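Side-chain contacts in pesticidal crystal protein Cry2Aa (Bacillus thuringiensis serovar kurstaki, PDB 1I5P), which binds to midgut epithelial cells of mosquito and hornworm larvae and promotes their colloid-osmotic lysis, which makes it an insecticidal toxin: residues V54-S59 with W78-P83; S59-K64 with H184-R189; K71-E76 with S260-Q265; L176-A181 with F253-I258. One frame throughout, in Å; residues are numbered along the deposited sequence.

How the contacts relate
Contacts 1, 2 and 3 all cross one another along the chain, and contact 4 crosses contact 2. From the N terminus, contact 1 closes the short loop between helices 53-65 and 74-81. Before it has closed, helix 53-65 opens contact 2, which ends far on, in helix 170-193. Contact 3 starts at residues 71-76, inside both of those loops, and ends at 260-265. Contact 4 joins helix 170-193 to helix 238-259; it follows contact 1 in series and nests within contact 3. Tyr255 bridges contacts 4 and 1, while Arg189 joins contacts 2 and 3. Contacts 1, 2 and 4 join helices of the N-terminal bundle; contact 3 ties the bundle to the segment by which the chain leaves it.

Contact 1. Residues V54-S59 with W78-P83; sequences VGTVSS and WGIIFP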
# COMPACT_ATOMS: atom_id res chain seq x y z
N VAL A 54 -13.51 -5.42 1.47
CA VAL A 54 -12.67 -4.43 0.78
C VAL A 54 -11.38 -5.10 0.32
O VAL A 54 -10.86 -4.80 -0.75
CB VAL A 54 -12.34 -3.20 1.69
CG1 VAL A 54 -13.64 -2.60 2.22
CG2 VAL A 54 -11.42 -3.61 2.83
N GLY A 55 -10.88 -6.02 1.14
CA GLY A 55 -9.66 -6.73 0.81
C GLY A 55 -9.88 -7.66 -0.37
O GLY A 55 -9.03 -7.78 -1.25
N THR A 56 -11.04 -8.33 -0.38
CA THR A 56 -11.37 -9.24 -1.47
C THR A 56 -11.51 -8.47 -2.78
O THR A 56 -10.96 -8.87 -3.81
CB THR A 56 -12.69 -9.99 -1.20
OG1 THR A 56 -12.60 -10.69 0.05
CG2 THR A 56 -12.96 -11.00 -2.31
N VAL A 57 -12.25 -7.36 -2.74
CA VAL A 57 -12.46 -6.56 -3.94
C VAL A 57 -11.16 -6.03 -4.52
O VAL A 57 -10.92 -6.12 -5.72
CB VAL A 57 -13.41 -5.37 -3.67
CG1 VAL A 57 -13.54 -4.51 -4.92
CG2 VAL A 57 -14.78 -5.89 -3.25
N SER A 58 -10.31 -5.47 -3.66
CA SER A 58 -9.04 -4.94 -4.14
C SER A 58 -8.20 -6.06 -4.74
O SER A 58 -7.61 -5.90 -5.81
CB SER A 58 -8.29 -4.24 -3.00
OG SER A 58 -8.16 -5.09 -1.88
N SER A 59 -8.15 -7.21 -4.07
CA SER A 59 -7.38 -8.35 -4.56
C SER A 59 -7.93 -8.75 -5.93
O SER A 59 -7.18 -9.04 -6.86
CB SER A 59 -7.49 -9.52 -3.59
OG SER A 59 -6.92 -9.18 -2.33
N TRP A 78 -19.85 -7.43 -9.09
CA TRP A 78 -21.19 -7.36 -8.51
C TRP A 78 -21.42 -8.55 -7.58
O TRP A 78 -22.01 -8.40 -6.51
CB TRP A 78 -22.24 -7.38 -9.64
CG TRP A 78 -23.66 -7.33 -9.17
CD1 TRP A 78 -24.42 -6.20 -8.97
CD2 TRP A 78 -24.51 -8.44 -8.86
NE1 TRP A 78 -25.68 -6.55 -8.56
CE2 TRP A 78 -25.77 -7.91 -8.48
CE3 TRP A 78 -24.33 -9.83 -8.86
CZ2 TRP A 78 -26.84 -8.73 -8.10
CZ3 TRP A 78 -25.40 -10.64 -8.49
CH2 TRP A 78 -26.64 -10.08 -8.11
N GLY A 79 -20.94 -9.71 -8.00
CA GLY A 79 -21.11 -10.93 -7.22
C GLY A 79 -20.33 -10.95 -5.91
O GLY A 79 -20.63 -11.75 -5.02
N ILE A 80 -19.33 -10.08 -5.80
CA ILE A 80 -18.52 -10.01 -4.59
C ILE A 80 -19.05 -8.95 -3.62
O ILE A 80 -19.25 -9.21 -2.43
CB ILE A 80 -17.06 -9.66 -4.93
CG1 ILE A 80 -16.42 -10.81 -5.71
CG2 ILE A 80 -16.28 -9.37 -3.64
CD1 ILE A 80 -15.03 -10.48 -6.26
N ILE A 81 -19.25 -7.74 -4.15
CA ILE A 81 -19.72 -6.62 -3.34
C ILE A 81 -21.22 -6.68 -3.02
O ILE A 81 -21.68 -6.09 -2.05
CB ILE A 81 -19.36 -5.27 -4.02
CG1 ILE A 81 -19.47 -4.13 -3.01
CG2 ILE A 81 -20.27 -5.03 -5.21
CD1 ILE A 81 -18.59 -4.31 -1.78
N PHE A 82 -21.97 -7.40 -3.85
CA PHE A 82 -23.41 -7.59 -3.65
C PHE A 82 -23.68 -9.09 -3.74
O PHE A 82 -24.31 -9.56 -4.68
CB PHE A 82 -24.23 -6.88 -4.73
CG PHE A 82 -24.22 -5.37 -4.63
CD1 PHE A 82 -23.71 -4.60 -5.66
CD2 PHE A 82 -24.75 -4.73 -3.51
CE1 PHE A 82 -23.73 -3.21 -5.59
CE2 PHE A 82 -24.77 -3.34 -3.43
CZ PHE A 82 -24.26 -2.57 -4.47
N PRO A 83 -23.17 -9.87 -2.77
CA PRO A 83 -23.37 -11.32 -2.77
C PRO A 83 -24.83 -11.75 -2.91
O PRO A 83 -25.65 -11.56 -2.00
CB PRO A 83 -22.75 -11.75 -1.45
CG PRO A 83 -22.89 -10.52 -0.59
CD PRO A 83 -22.47 -9.45 -1.55
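Ile80 reaches from helix 74-81 into the side of helix 53-65, between Thr56 and Val57. Start at its CB, which leaves the backbone toward the neighbouring helix and there splits into two branches. The short one, CG2, is anti to the backbone N and does the touching: it lies 3.8 Å from Val57 CG2 and 3.9 Å from Thr56 CG2, so one methyl is shared between two successive residues of the facing helix. The longer branch starts at CG1, which is beside the backbone N (chi1 -66°), and runs on to CD1. This tip turns past the Thr56-Val57 pair toward the next turn of helix 53-65, where CD1 packs 3.7 Å from Phe60 CG. Leu31 of helix 31-44 also touches Ile80. A second, looser touch comes from Ile81, whose CD1 is 4.4 Å from Val57 CG2. Beyond it Gln179 of helix 170-193 takes over.

Every touching residue is buried and the meeting groups are all methyls, so the two helices are held here by van der Waals contact. Branched aliphatic side chains filling the space between neighbouring helices are what one expects in the helical bundle that forms the N-terminal domain of delta-endotoxins.

Contact 2. Residues S59-K64 with H184-R189; sequences SFLLKK and HLSFIR
Arg189 and Lys64 meet through one water, and the polar interactions carry this contact. The water is 2.8 Å from Lys64 O, to which it can donate, and 2.9 Å from Arg189 NH2, from which it accepts, lying in the guanidinium plane at its edge. The arginine gets there on an almost fully extended chain, with CG anti to the backbone N (chi1 -171°). The same group also bonds three backbone carbonyls directly: NE with Phe262 O, NH1 with Gly70 O and NH2 with Tyr264 O. Several bonds of this kind fix the rotation of the head group.

Lys64 sends its own charge elsewhere, into a salt bridge with Glu76 and a bond with Arg72 O; on the way its CG lies 3.9 Å above one face of the Phe60 ring.

Direct side-chain contact is slight: the Leu61 CD2 methyl stops 4.3 Å from the hydroxyl oxygen OG of Ser186, whose hydrogen bond goes back to Asn182 O within its own helix. Ile73 touches Phe60, Leu61, Ser186 and Arg189, so it packs against both helices.

Two helices of the delta-endotoxin N-terminal bundle are thus bridged by water near the C-terminal end of helix 53-65, where a buried arginine gathers loop carbonyls.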
# COMPACT_ATOMS: atom_id res chain seq x y z
N SER A 59 -8.15 -7.21 -4.07
CA SER A 59 -7.38 -8.35 -4.56
C SER A 59 -7.93 -8.75 -5.93
O SER A 59 -7.18 -9.04 -6.86
CB SER A 59 -7.49 -9.52 -3.59
OG SER A 59 -6.92 -9.18 -2.33
N PHE A 60 -9.26 -8.75 -6.02
CA PHE A 60 -9.97 -9.09 -7.25
C PHE A 60 -9.59 -8.13 -8.39
O PHE A 60 -9.27 -8.57 -9.50
CB PHE A 60 -11.47 -9.02 -6.99
CG PHE A 60 -12.32 -9.00 -8.23
CD1 PHE A 60 -12.55 -10.17 -8.95
CD2 PHE A 60 -12.89 -7.81 -8.67
CE1 PHE A 60 -13.35 -10.16 -10.09
CE2 PHE A 60 -13.70 -7.79 -9.81
CZ PHE A 60 -13.93 -8.97 -10.52
N LEU A 61 -9.63 -6.83 -8.12
CA LEU A 61 -9.29 -5.86 -9.15
C LEU A 61 -7.83 -6.00 -9.57
O LEU A 61 -7.51 -5.92 -10.76
CB LEU A 61 -9.59 -4.44 -8.66
CG LEU A 61 -11.08 -4.19 -8.40
CD1 LEU A 61 -11.30 -2.75 -7.91
CD2 LEU A 61 -11.87 -4.44 -9.68
N LEU A 62 -6.94 -6.21 -8.60
CA LEU A 62 -5.52 -6.39 -8.90
C LEU A 62 -5.34 -7.56 -9.88
O LEU A 62 -4.57 -7.46 -10.82
CB LEU A 62 -4.74 -6.67 -7.60
CG LEU A 62 -4.41 -5.47 -6.70
CD1 LEU A 62 -3.94 -5.95 -5.33
CD2 LEU A 62 -3.33 -4.62 -7.38
N LYS A 63 -6.08 -8.64 -9.66
CA LYS A 63 -5.99 -9.82 -10.52
C LYS A 63 -6.60 -9.61 -11.91
O LYS A 63 -6.15 -10.22 -12.88
CB LYS A 63 -6.66 -11.01 -9.84
CG LYS A 63 -5.84 -11.60 -8.70
CD LYS A 63 -6.53 -12.79 -8.07
CE LYS A 63 -5.60 -13.53 -7.13
NZ LYS A 63 -4.51 -14.27 -7.83
N LYS A 64 -7.62 -8.76 -12.01
CA LYS A 64 -8.24 -8.47 -13.30
C LYS A 64 -7.26 -7.70 -14.17
O LYS A 64 -7.09 -8.00 -15.36
CB LYS A 64 -9.51 -7.64 -13.11
CG LYS A 64 -10.74 -8.45 -12.73
CD LYS A 64 -11.13 -9.41 -13.85
CE LYS A 64 -12.42 -10.15 -13.52
NZ LYS A 64 -12.79 -11.14 -14.56
N HIS A 184 -18.65 1.87 -11.41
CA HIS A 184 -18.77 2.70 -12.61
C HIS A 184 -17.54 2.60 -13.52
O HIS A 184 -17.68 2.43 -14.74
CB HIS A 184 -19.00 4.16 -12.22
CG HIS A 184 -19.41 5.03 -13.37
ND1 HIS A 184 -19.35 6.41 -13.32
CD2 HIS A 184 -19.87 4.72 -14.61
CE1 HIS A 184 -19.75 6.91 -14.48
NE2 HIS A 184 -20.08 5.91 -15.27
N LEU A 185 -16.35 2.72 -12.94
CA LEU A 185 -15.13 2.67 -13.72
C LEU A 185 -14.91 1.29 -14.32
O LEU A 185 -14.40 1.17 -15.44
CB LEU A 185 -13.93 3.07 -12.86
CG LEU A 185 -13.87 4.56 -12.49
CD1 LEU A 185 -12.67 4.83 -11.59
CD2 LEU A 185 -13.79 5.41 -13.75
N SER A 186 -15.30 0.25 -13.58
CA SER A 186 -15.17 -1.12 -14.06
C SER A 186 -16.10 -1.30 -15.26
O SER A 186 -15.75 -1.97 -16.24
CB SER A 186 -15.56 -2.11 -12.96
OG SER A 186 -14.64 -2.07 -11.88
N PHE A 187 -17.28 -0.70 -15.15
CA PHE A 187 -18.31 -0.73 -16.18
C PHE A 187 -17.76 -0.10 -17.46
O PHE A 187 -17.86 -0.68 -18.55
CB PHE A 187 -19.54 0.05 -15.70
CG PHE A 187 -20.45 0.53 -16.81
CD1 PHE A 187 -21.27 -0.36 -17.50
CD2 PHE A 187 -20.47 1.88 -17.18
CE1 PHE A 187 -22.10 0.07 -18.53
CE2 PHE A 187 -21.30 2.32 -18.21
CZ PHE A 187 -22.11 1.41 -18.89
N ILE A 188 -17.18 1.08 -17.32
CA ILE A 188 -16.60 1.79 -18.46
C ILE A 188 -15.50 0.97 -19.12
O ILE A 188 -15.46 0.84 -20.34
CB ILE A 188 -16.04 3.16 -18.00
CG1 ILE A 188 -17.21 4.05 -17.56
CG2 ILE A 188 -15.23 3.81 -19.13
CD1 ILE A 188 -16.79 5.33 -16.82
N ARG A 189 -14.62 0.39 -18.31
CA ARG A 189 -13.54 -0.43 -18.83
C ARG A 189 -14.12 -1.64 -19.57
O ARG A 189 -13.58 -2.06 -20.59
CB ARG A 189 -12.64 -0.91 -17.69
CG ARG A 189 -11.35 -1.60 -18.15
CD ARG A 189 -10.59 -2.15 -16.96
NE ARG A 189 -9.24 -2.61 -17.29
CZ ARG A 189 -8.88 -3.89 -17.35
NH1 ARG A 189 -9.76 -4.85 -17.10
NH2 ARG A 189 -7.62 -4.21 -17.62
O HOH W 1 -6.63 -6.92 -17.89

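Contact 3. Residues K71-E76 with S260-Q265; sequences KRILSE and SLFKYQ
Lys71 and Gln265 bring their side chains together at about a right angle. The lysine chain folds at chi2 (-71°) and then runs straight, which carries its ammonium across the end of the glutamine. NZ donates to Gln265 OE1 at 2.7 Å, in the carbonyl plane on a lone pair, with a C=O...N angle of 132°. The last methylenes follow close by, CE at 3.3 Å from the same OE1, while the amide nitrogen NE2 stays farther off, 3.9 Å from NZ. The glutamine, extended beyond CG, presents its oxygen to the charge.

The second pair is apolar and looser. Ile73 CD1 comes obliquely to the Phe262 ring and is 4.3 Å from CZ. Behind it, the backbone N atoms of Ile73 and Leu74 both bond the Asp190 carboxylate as helix 74-81 begins.

Phe262 stands in a type I beta turn from Leu261 to Tyr264, closed by Tyr264 N to Leu261 O at 2.8 Å. The next residue, Lys263, forms salt bridges with Asp578 and Asp589. This is the linker by which the chain leaves the helical bundle of a three-domain delta-endotoxin, with the bundle on one side and the C-terminal beta domain on the other.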
# COMPACT_ATOMS: atom_id res chain seq x y z
N LYS A 71 -10.96 -9.31 -19.07
CA LYS A 71 -11.64 -8.41 -19.98
C LYS A 71 -12.94 -7.85 -19.42
O LYS A 71 -13.34 -6.73 -19.76
CB LYS A 71 -11.95 -9.13 -21.30
CG LYS A 71 -10.73 -9.57 -22.10
CD LYS A 71 -10.01 -8.38 -22.72
CE LYS A 71 -8.90 -8.83 -23.67
NZ LYS A 71 -8.32 -7.68 -24.41
N ARG A 72 -13.60 -8.62 -18.56
CA ARG A 72 -14.87 -8.19 -17.99
C ARG A 72 -14.82 -8.24 -16.47
O ARG A 72 -14.60 -9.30 -15.87
CB ARG A 72 -16.00 -9.07 -18.52
CG ARG A 72 -17.39 -8.54 -18.24
CD ARG A 72 -18.46 -9.49 -18.75
NE ARG A 72 -19.80 -9.04 -18.41
CZ ARG A 72 -20.91 -9.74 -18.65
NH1 ARG A 72 -20.84 -10.93 -19.23
NH2 ARG A 72 -22.09 -9.24 -18.31
N ILE A 73 -15.05 -7.09 -15.85
CA ILE A 73 -15.00 -6.97 -14.40
C ILE A 73 -16.35 -6.88 -13.70
O ILE A 73 -16.60 -7.58 -12.73
CB ILE A 73 -14.19 -5.72 -13.99
CG1 ILE A 73 -12.74 -5.83 -14.46
CG2 ILE A 73 -14.23 -5.54 -12.47
CD1 ILE A 73 -11.93 -4.55 -14.26
N LEU A 74 -17.22 -6.00 -14.21
CA LEU A 74 -18.51 -5.74 -13.58
C LEU A 74 -19.36 -6.91 -13.11
O LEU A 74 -19.91 -6.86 -12.00
CB LEU A 74 -19.36 -4.83 -14.48
CG LEU A 74 -20.47 -4.10 -13.71
CD1 LEU A 74 -19.83 -3.14 -12.70
CD2 LEU A 74 -21.39 -3.34 -14.66
N SER A 75 -19.49 -7.95 -13.92
CA SER A 75 -20.32 -9.09 -13.51
C SER A 75 -19.80 -9.80 -12.25
O SER A 75 -20.57 -10.05 -11.32
CB SER A 75 -20.46 -10.10 -14.64
OG SER A 75 -21.34 -11.13 -14.25
N GLU A 76 -18.52 -10.12 -12.23
CA GLU A 76 -17.96 -10.79 -11.06
C GLU A 76 -17.85 -9.83 -9.89
O GLU A 76 -18.05 -10.22 -8.74
CB GLU A 76 -16.60 -11.40 -11.41
CG GLU A 76 -16.72 -12.61 -12.34
CD GLU A 76 -15.38 -13.08 -12.90
OE1 GLU A 76 -15.39 -13.99 -13.75
OE2 GLU A 76 -14.34 -12.54 -12.48
N SER A 260 -6.34 4.29 -12.04
CA SER A 260 -5.47 4.87 -13.04
C SER A 260 -4.63 3.81 -13.75
O SER A 260 -3.77 4.14 -14.58
CB SER A 260 -4.57 5.95 -12.41
OG SER A 260 -3.77 5.41 -11.37
N LEU A 261 -4.86 2.55 -13.41
CA LEU A 261 -4.15 1.44 -14.06
C LEU A 261 -5.13 0.60 -14.87
O LEU A 261 -4.73 -0.33 -15.56
CB LEU A 261 -3.43 0.56 -13.02
CG LEU A 261 -2.25 1.23 -12.31
CD1 LEU A 261 -1.65 0.27 -11.30
CD2 LEU A 261 -1.20 1.67 -13.34
N PHE A 262 -6.41 0.94 -14.80
CA PHE A 262 -7.43 0.22 -15.56
C PHE A 262 -7.12 0.34 -17.05
O PHE A 262 -7.51 -0.50 -17.86
CB PHE A 262 -8.83 0.80 -15.30
CG PHE A 262 -9.56 0.17 -14.12
CD1 PHE A 262 -10.88 0.52 -13.87
CD2 PHE A 262 -8.94 -0.77 -13.30
CE1 PHE A 262 -11.58 -0.06 -12.82
CE2 PHE A 262 -9.64 -1.36 -12.25
CZ PHE A 262 -10.96 -1.01 -12.00
N LYS A 263 -6.41 1.41 -17.41
CA LYS A 263 -6.04 1.67 -18.79
C LYS A 263 -5.04 0.62 -19.30
O LYS A 263 -4.74 0.57 -20.49
CB LYS A 263 -5.41 3.07 -18.92
CG LYS A 263 -3.99 3.14 -18.35
CD LYS A 263 -3.56 4.52 -17.84
CE LYS A 263 -3.09 5.46 -18.94
NZ LYS A 263 -2.30 6.58 -18.33
N TYR A 264 -4.53 -0.20 -18.39
CA TYR A 264 -3.58 -1.25 -18.77
C TYR A 264 -4.16 -2.65 -18.64
O TYR A 264 -5.11 -2.88 -17.88
CB TYR A 264 -2.32 -1.17 -17.90
CG TYR A 264 -1.47 0.06 -18.13
CD1 TYR A 264 -1.43 1.09 -17.18
CD2 TYR A 264 -0.74 0.22 -19.31
CE1 TYR A 264 -0.68 2.25 -17.41
CE2 TYR A 264 0.00 1.37 -19.55
CZ TYR A 264 0.03 2.38 -18.60
OH TYR A 264 0.72 3.54 -18.86
N GLN A 265 -3.60 -3.59 -19.39
CA GLN A 265 -4.01 -4.98 -19.35
C GLN A 265 -2.77 -5.83 -19.16
O GLN A 265 -1.70 -5.50 -19.67
CB GLN A 265 -4.69 -5.41 -20.65
CG GLN A 265 -6.06 -4.79 -20.89
CD GLN A 265 -6.65 -5.24 -22.21
OE1 GLN A 265 -7.37 -6.24 -22.27
NE2 GLN A 265 -6.34 -4.51 -23.28

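Contact 4. Residues L176-A181 with F253-I258; sequences LFAQAA and FEYVSI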
# COMPACT_ATOMS: atom_id res chain seq x y z
N LEU A 176 -17.96 3.91 0.82
CA LEU A 176 -19.07 3.52 -0.05
C LEU A 176 -18.90 4.13 -1.43
O LEU A 176 -19.10 3.46 -2.44
CB LEU A 176 -20.41 3.97 0.55
CG LEU A 176 -20.93 3.28 1.81
CD1 LEU A 176 -22.38 3.69 2.05
CD2 LEU A 176 -20.85 1.76 1.66
N PHE A 177 -18.53 5.40 -1.49
CA PHE A 177 -18.35 6.05 -2.77
C PHE A 177 -17.25 5.34 -3.57
O PHE A 177 -17.37 5.16 -4.78
CB PHE A 177 -17.98 7.53 -2.61
CG PHE A 177 -17.60 8.20 -3.90
CD1 PHE A 177 -18.58 8.57 -4.82
CD2 PHE A 177 -16.26 8.36 -4.25
CE1 PHE A 177 -18.23 9.09 -6.06
CE2 PHE A 177 -15.90 8.87 -5.49
CZ PHE A 177 -16.89 9.24 -6.40
N ALA A 178 -16.19 4.94 -2.88
CA ALA A 178 -15.09 4.24 -3.54
C ALA A 178 -15.60 2.95 -4.17
O ALA A 178 -15.26 2.64 -5.31
CB ALA A 178 -13.99 3.93 -2.54
N GLN A 179 -16.41 2.21 -3.43
CA GLN A 179 -16.97 0.97 -3.96
C GLN A 179 -17.83 1.27 -5.19
O GLN A 179 -17.77 0.55 -6.19
CB GLN A 179 -17.81 0.24 -2.91
CG GLN A 179 -17.01 -0.41 -1.77
CD GLN A 179 -16.00 -1.43 -2.27
OE1 GLN A 179 -16.16 -2.01 -3.34
NE2 GLN A 179 -14.95 -1.65 -1.48
N ALA A 180 -18.63 2.33 -5.12
CA ALA A 180 -19.50 2.70 -6.23
C ALA A 180 -18.67 3.18 -7.42
O ALA A 180 -19.01 2.91 -8.57
CB ALA A 180 -20.48 3.79 -5.80
N ALA A 181 -17.60 3.91 -7.14
CA ALA A 181 -16.72 4.39 -8.19
C ALA A 181 -16.10 3.16 -8.86
O ALA A 181 -15.89 3.14 -10.07
CB ALA A 181 -15.63 5.30 -7.62
N PHE A 253 -8.10 4.15 -0.95
CA PHE A 253 -6.98 4.35 -1.85
C PHE A 253 -6.38 3.17 -2.59
O PHE A 253 -5.65 3.37 -3.57
CB PHE A 253 -5.92 5.19 -1.14
CG PHE A 253 -6.45 6.53 -0.74
CD1 PHE A 253 -6.83 6.77 0.58
CD2 PHE A 253 -6.70 7.50 -1.70
CE1 PHE A 253 -7.47 7.96 0.92
CE2 PHE A 253 -7.34 8.68 -1.38
CZ PHE A 253 -7.73 8.92 -0.06
N GLU A 254 -6.68 1.95 -2.15
CA GLU A 254 -6.19 0.78 -2.87
C GLU A 254 -6.91 0.86 -4.21
O GLU A 254 -6.36 0.51 -5.25
CB GLU A 254 -6.59 -0.50 -2.14
CG GLU A 254 -5.49 -1.05 -1.26
CD GLU A 254 -4.27 -1.46 -2.07
OE1 GLU A 254 -3.15 -1.08 -1.67
OE2 GLU A 254 -4.43 -2.17 -3.09
N TYR A 255 -8.15 1.34 -4.16
CA TYR A 255 -8.97 1.47 -5.37
C TYR A 255 -8.50 2.64 -6.21
O TYR A 255 -8.37 2.53 -7.42
CB TYR A 255 -10.44 1.65 -4.98
CG TYR A 255 -10.94 0.52 -4.11
CD1 TYR A 255 -11.46 0.76 -2.84
CD2 TYR A 255 -10.89 -0.80 -4.56
CE1 TYR A 255 -11.90 -0.29 -2.03
CE2 TYR A 255 -11.33 -1.85 -3.76
CZ TYR A 255 -11.83 -1.60 -2.50
OH TYR A 255 -12.26 -2.65 -1.74
N VAL A 256 -8.26 3.78 -5.58
CA VAL A 256 -7.80 4.94 -6.33
C VAL A 256 -6.54 4.57 -7.10
O VAL A 256 -6.37 4.98 -8.25
CB VAL A 256 -7.50 6.13 -5.40
CG1 VAL A 256 -7.01 7.30 -6.23
CG2 VAL A 256 -8.76 6.52 -4.63
N SER A 257 -5.67 3.79 -6.47
CA SER A 257 -4.41 3.36 -7.09
C SER A 257 -4.60 2.38 -8.25
O SER A 257 -3.74 2.29 -9.13
CB SER A 257 -3.50 2.72 -6.05
OG SER A 257 -3.00 3.69 -5.14
N ILE A 258 -5.70 1.64 -8.25
CA ILE A 258 -5.91 0.71 -9.34
C ILE A 258 -6.68 1.35 -10.50
O ILE A 258 -6.50 0.94 -11.65
CB ILE A 258 -6.65 -0.57 -8.87
CG1 ILE A 258 -6.45 -1.69 -9.90
CG2 ILE A 258 -8.14 -0.29 -8.69
CD1 ILE A 258 -5.01 -2.17 -10.02
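Tyr255 has the most surface buried here, its ring reaching from helix 238-259 across to Ala178 and Gln179 on helix 170-193. With CG beside the backbone N (chi1 -56°), the ring heads for the facing helix, and its root and its tip find different partners. Near the root, CD1 is 4.1 Å from the methyl of Ala178. That small residue lets the helices come close: the CA atoms of Ala178 and Tyr255 are only 7.0 Å apart.

Gln179 meets the other end. Its chain bends at chi2 (-58°), which swings the amide round to the phenol, the amide and ring planes being 78° apart. NE2 gives a weak hydrogen bond to Tyr255 OH, 2.9 Å long but with an N-H...O angle of 142°. The same nitrogen lies 3.3 Å from CZ, so it comes obliquely to the phenol end of the ring as well as to the oxygen. On the other end of the amide, OE1 faces Ile81, part of contact 1.

The phenol oxygen has a further partner, a weak hydrogen bond to Val54 O, while Val57, Ser58 and Leu61 of helix 53-65 pack against the residue. Tyr255 thus links its own helix to two others. Its hydroxyl accepts from the amide and gives its proton to the carbonyl, so two weak bonds answer the polarity of a buried group with largely apolar neighbours, consistent with a neutral phenol.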